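Local structure of E1 (Kluyveromyces marxianus, 3VX6) at residues S17-S21 with S22-E26; L219-W222 with S223-P227. The protein acts as the E1-like enzyme of autophagy, activating ATG12 for conjugation to ATG5 and ATG8 for conjugation to phosphatidylethanolamine. All coordinates share one frame; numbering follows the deposited sequence.

Contact 1. Residues S17-S21 with S22-E26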
loop_
_atom_site.group_PDB
_atom_site.type_symbol
_atom_site.label_atom_id
_atom_site.label_comp_id
_atom_site.label_asym_id
_atom_site.label_seq_id
_atom_site.Cartn_x
_atom_site.Cartn_y
_atom_site.Cartn_z
ATOM N N SER A 17 -3.100 -10.695 0.522
ATOM C CA SER A 17 -2.159 -11.319 -0.385
ATOM C C SER A 17 -2.745 -12.551 -1.050
ATOM O O SER A 17 -3.627 -13.238 -0.513
ATOM C CB SER A 17 -0.860 -11.688 0.339
ATOM O OG SER A 17 -1.043 -12.754 1.250
ATOM N N PHE A 18 -2.259 -12.803 -2.251
ATOM C CA PHE A 18 -2.668 -13.957 -3.018
ATOM C C PHE A 18 -1.440 -14.399 -3.729
ATOM O O PHE A 18 -1.146 -13.937 -4.834
ATOM C CB PHE A 18 -3.757 -13.600 -4.017
ATOM C CG PHE A 18 -5.121 -13.731 -3.454
ATOM C CD1 PHE A 18 -5.673 -14.992 -3.259
ATOM C CD2 PHE A 18 -5.825 -12.610 -3.043
ATOM C CE1 PHE A 18 -6.906 -15.141 -2.661
ATOM C CE2 PHE A 18 -7.057 -12.744 -2.442
ATOM C CZ PHE A 18 -7.605 -14.016 -2.247
ATOM N N VAL A 19 -0.693 -15.272 -3.068
ATOM C CA VAL A 19 0.528 -15.761 -3.663
ATOM C C VAL A 19 0.302 -17.142 -4.260
ATOM O O VAL A 19 0.274 -18.158 -3.559
ATOM C CB VAL A 19 1.676 -15.781 -2.633
ATOM C CG1 VAL A 19 1.779 -14.426 -1.962
ATOM C CG2 VAL A 19 1.439 -16.849 -1.593
ATOM N N ASP A 20 0.102 -17.156 -5.571
ATOM C CA ASP A 20 -0.081 -18.402 -6.285
ATOM C C ASP A 20 1.233 -19.154 -6.095
ATOM O O ASP A 20 2.296 -18.531 -5.983
ATOM C CB ASP A 20 -0.317 -18.136 -7.778
ATOM C CG ASP A 20 -0.642 -19.402 -8.551
ATOM O OD1 ASP A 20 0.191 -20.338 -8.552
ATOM O OD2 ASP A 20 -1.736 -19.463 -9.157
ATOM N N SER A 21 1.164 -20.483 -6.046
ATOM C CA SER A 21 2.374 -21.277 -5.874
ATOM C C SER A 21 3.384 -20.855 -6.936
ATOM O O SER A 21 4.591 -20.985 -6.736
ATOM C CB SER A 21 2.068 -22.774 -5.997
ATOM O OG SER A 21 1.719 -23.126 -7.322
ATOM N N SER A 22 2.879 -20.312 -8.043
ATOM C CA SER A 22 3.721 -19.861 -9.144
ATOM C C SER A 22 4.632 -18.704 -8.759
ATOM O O SER A 22 5.575 -18.386 -9.487
ATOM C CB SER A 22 2.864 -19.443 -10.333
ATOM O OG SER A 22 2.193 -18.229 -10.086
ATOM N N PHE A 23 4.342 -18.063 -7.630
ATOM C CA PHE A 23 5.153 -16.950 -7.149
ATOM C C PHE A 23 6.371 -17.496 -6.442
ATOM O O PHE A 23 7.476 -16.998 -6.623
ATOM C CB PHE A 23 4.370 -16.090 -6.168
ATOM C CG PHE A 23 5.197 -15.021 -5.519
ATOM C CD1 PHE A 23 5.814 -15.249 -4.297
ATOM C CD2 PHE A 23 5.361 -13.782 -6.134
ATOM C CE1 PHE A 23 6.576 -14.264 -3.697
ATOM C CE2 PHE A 23 6.121 -12.789 -5.542
ATOM C CZ PHE A 23 6.732 -13.026 -4.319
ATOM N N PHE A 24 6.149 -18.508 -5.610
ATOM C CA PHE A 24 7.230 -19.143 -4.882
ATOM C C PHE A 24 7.981 -20.047 -5.822
ATOM O O PHE A 24 9.144 -20.364 -5.594
ATOM C CB PHE A 24 6.689 -19.932 -3.705
ATOM C CG PHE A 24 6.326 -19.072 -2.550
ATOM C CD1 PHE A 24 5.025 -19.039 -2.072
ATOM C CD2 PHE A 24 7.281 -18.245 -1.967
ATOM C CE1 PHE A 24 4.682 -18.196 -1.036
ATOM C CE2 PHE A 24 6.946 -17.402 -0.936
ATOM C CZ PHE A 24 5.651 -17.374 -0.469
ATOM N N HIS A 25 7.300 -20.473 -6.878
ATOM C CA HIS A 25 7.933 -21.299 -7.872
ATOM C C HIS A 25 8.878 -20.336 -8.559
ATOM O O HIS A 25 10.042 -20.641 -8.773
ATOM C CB HIS A 25 6.900 -21.841 -8.862
ATOM C CG HIS A 25 6.407 -23.219 -8.529
ATOM N ND1 HIS A 25 5.896 -23.553 -7.291
ATOM C CD2 HIS A 25 6.331 -24.342 -9.282
ATOM C CE1 HIS A 25 5.526 -24.821 -7.295
ATOM N NE2 HIS A 25 5.778 -25.323 -8.490
ATOM N N GLU A 26 8.373 -19.151 -8.872
ATOM C CA GLU A 26 9.184 -18.141 -9.529
ATOM C C GLU A 26 10.229 -17.617 -8.552
ATOM O O GLU A 26 11.370 -17.371 -8.933
ATOM C CB GLU A 26 8.301 -16.994 -10.037
ATOM C CG GLU A 26 9.050 -15.873 -10.762
ATOM C CD GLU A 26 9.778 -16.330 -12.026
ATOM O OE1 GLU A 26 9.682 -17.526 -12.390
ATOM O OE2 GLU A 26 10.449 -15.484 -12.659
#
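Val-19 and Phe-24 meet where strand 16-19 turns into helix 21-33, a turn closed by an Asp N-cap. Asp-20 holds the cap position: its CG lies trans to its own backbone N (chi1 -175°), which swings OD1 round to the first turn of the helix, where as modelled it accepts from Ser-22 N in a capping bond, though the position of Ser-22 N is less certain. A weak bond of 3.3 Å runs from Ser-22 OG to Asp-20 OD1. The backbone adds a second tie, Phe-23 N to Asp-20 O at 2.7 Å, the N-H pointing nearly straight at the oxygen (167°).

The packed side is apolar. Val-19 CG2 comes within 3.6 Å of Phe-24 CE1, the two side chains crossing at a slant, and Phe-23 CD1 stands 4.0 Å above the centre of the Phe-24 ring. Tyr-138, edge-to-face with Phe-24, and Met-125, touching both phenylalanines, continue this core.

On the solvent side Asp-20 is exposed and His-25 partly so, and the imidazole has looser contacts, one of them with Tyr-134. Replacing His-25 by an alanine is likely to leave the Ser-21 carbonyl without the ring beside it and to open a gap against Tyr-134. His-25 N bonds to Ser-21 O at 2.8 Å, and His-25 CG lies 3.4 Å from that same Ser-21 O.

Contact 2. Residues L219-W222 with S223-P227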
loop_
_atom_site.group_PDB
_atom_site.type_symbol
_atom_site.label_atom_id
_atom_site.label_comp_id
_atom_site.label_asym_id
_atom_site.label_seq_id
_atom_site.Cartn_x
_atom_site.Cartn_y
_atom_site.Cartn_z
ATOM N N LEU A 219 -2.564 11.103 4.691
ATOM C CA LEU A 219 -2.773 12.051 5.772
ATOM C C LEU A 219 -1.473 12.500 6.408
ATOM O O LEU A 219 -1.192 13.683 6.498
ATOM C CB LEU A 219 -3.668 11.440 6.837
ATOM C CG LEU A 219 -5.074 11.235 6.302
ATOM C CD1 LEU A 219 -5.865 10.341 7.230
ATOM C CD2 LEU A 219 -5.727 12.596 6.144
ATOM N N THR A 220 -0.672 11.550 6.850
ATOM C CA THR A 220 0.579 11.889 7.492
ATOM C C THR A 220 1.461 12.777 6.604
ATOM O O THR A 220 2.036 13.768 7.059
ATOM C CB THR A 220 1.331 10.604 7.879
ATOM O OG1 THR A 220 0.551 9.875 8.831
ATOM C CG2 THR A 220 2.684 10.927 8.481
ATOM N N VAL A 221 1.566 12.438 5.331
ATOM C CA VAL A 221 2.412 13.241 4.474
ATOM C C VAL A 221 1.807 14.604 4.181
ATOM O O VAL A 221 2.425 15.643 4.390
ATOM C CB VAL A 221 2.695 12.529 3.166
ATOM C CG1 VAL A 221 3.498 13.439 2.270
ATOM C CG2 VAL A 221 3.434 11.227 3.445
ATOM N N TRP A 222 0.590 14.594 3.683
ATOM C CA TRP A 222 -0.082 15.826 3.372
ATOM C C TRP A 222 -0.059 16.776 4.588
ATOM O O TRP A 222 0.070 17.992 4.433
ATOM C CB TRP A 222 -1.504 15.486 2.965
ATOM C CG TRP A 222 -2.216 16.555 2.267
ATOM C CD1 TRP A 222 -1.722 17.772 1.873
ATOM C CD2 TRP A 222 -3.584 16.527 1.881
ATOM N NE1 TRP A 222 -2.715 18.503 1.266
ATOM C CE2 TRP A 222 -3.869 17.759 1.257
ATOM C CE3 TRP A 222 -4.602 15.576 2.000
ATOM C CZ2 TRP A 222 -5.131 18.067 0.762
ATOM C CZ3 TRP A 222 -5.853 15.880 1.508
ATOM C CH2 TRP A 222 -6.109 17.114 0.895
ATOM N N SER A 223 -0.167 16.199 5.788
ATOM C CA SER A 223 -0.159 16.938 7.050
ATOM C C SER A 223 1.073 17.797 7.244
ATOM O O SER A 223 0.978 18.986 7.521
ATOM C CB SER A 223 -0.231 15.981 8.244
ATOM O OG SER A 223 -1.528 15.461 8.431
ATOM N N LYS A 224 2.232 17.171 7.141
ATOM C CA LYS A 224 3.481 17.870 7.332
ATOM C C LYS A 224 3.790 18.855 6.203
ATOM O O LYS A 224 4.422 19.886 6.434
ATOM C CB LYS A 224 4.613 16.843 7.496
ATOM C CG LYS A 224 4.521 16.063 8.807
ATOM C CD LYS A 224 5.506 14.907 8.874
ATOM C CE LYS A 224 5.254 14.018 10.098
ATOM N NZ LYS A 224 5.811 14.565 11.375
ATOM N N LEU A 225 3.330 18.538 4.995
ATOM C CA LEU A 225 3.556 19.372 3.816
ATOM C C LEU A 225 2.659 20.579 3.872
ATOM O O LEU A 225 3.090 21.708 3.714
ATOM C CB LEU A 225 3.224 18.608 2.532
ATOM C CG LEU A 225 4.272 17.651 2.003
ATOM C CD1 LEU A 225 3.837 17.128 0.649
ATOM C CD2 LEU A 225 5.591 18.388 1.895
ATOM N N SER A 226 1.385 20.324 4.065
ATOM C CA SER A 226 0.451 21.399 4.119
ATOM C C SER A 226 -0.267 21.321 5.462
ATOM O O SER A 226 -1.294 20.653 5.609
ATOM C CB SER A 226 -0.536 21.273 2.949
ATOM O OG SER A 226 -1.437 22.361 2.905
ATOM N N PRO A 227 0.264 22.007 6.471
ATOM C CA PRO A 227 -0.424 21.953 7.767
ATOM C C PRO A 227 -1.789 22.624 7.540
ATOM O O PRO A 227 -1.869 23.715 6.982
ATOM C CB PRO A 227 0.523 22.700 8.710
ATOM C CG PRO A 227 1.375 23.576 7.801
ATOM C CD PRO A 227 1.342 23.010 6.404
#
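Ser-223 turns OG trans to its carbonyl carbon (chi1 -76°), which folds the hydroxyl back over the preceding turn and onto Leu-219 O at 2.6 Å. Trp-222 takes the other course: CG is trans to the backbone N (chi1 -164°), and the indole is carried forward until CD1 lies 3.8 Å from Ser-226 CB.

Leu-219 O thus accepts two bonds from one residue. Ser-223 N lies 2.8 Å from Leu-219 O, whereas OG stands 47° out of the carbonyl plane, so the hydroxyl supplements the helical bond instead of replacing it. One residue on, the Lys-224 N bond to Thr-220 O is stretched and weak at 3.4 Å. The ladder then tightens again: Leu-225 N bonds to Val-221 O, and Ser-226 N closes on Trp-222 O at 2.7 Å although Ser-226 has already left helical backbone angles.

On another flank Val-221 and Leu-225 run side by side, Val-221 CG1 to Leu-225 CD1 4.0 Å, and both touch Leu-113 of helix 97-114. The indole is fixed from outside this turn, NE1 bonding to Leu-193 O and the ring meeting Tyr-231 edge-to-face. Ser-226 OG is bonded to Arg-228 NE. The i to i+4 backbone bonds, and Ser-226 as the first residue off helical angles, place this at the C-terminal end of the helix in the beta-alpha-beta unit of strand 198-202, helix 215-225 and strand 231-236.

In the fold
Contact 1 and contact 2 are both local turns at helix ends, but of opposite polarity: residues 17-26 begin helix 21-33, and residues 219-227 finish helix 215-225. They lie on opposite sides of the chain's centre, about 19 and 18 Å from it, with their own centres about 36 Å apart and their nearest atoms about 22 Å apart, so neither touches the other. Each packs against a different mixed sheet, contact 1 through strands 123-130 and 135-144, contact 2 through strands 231-236 and 243-250. Helix 97-114, which contact 2 touches, precedes strand 123-130 of the sheet beneath contact 1.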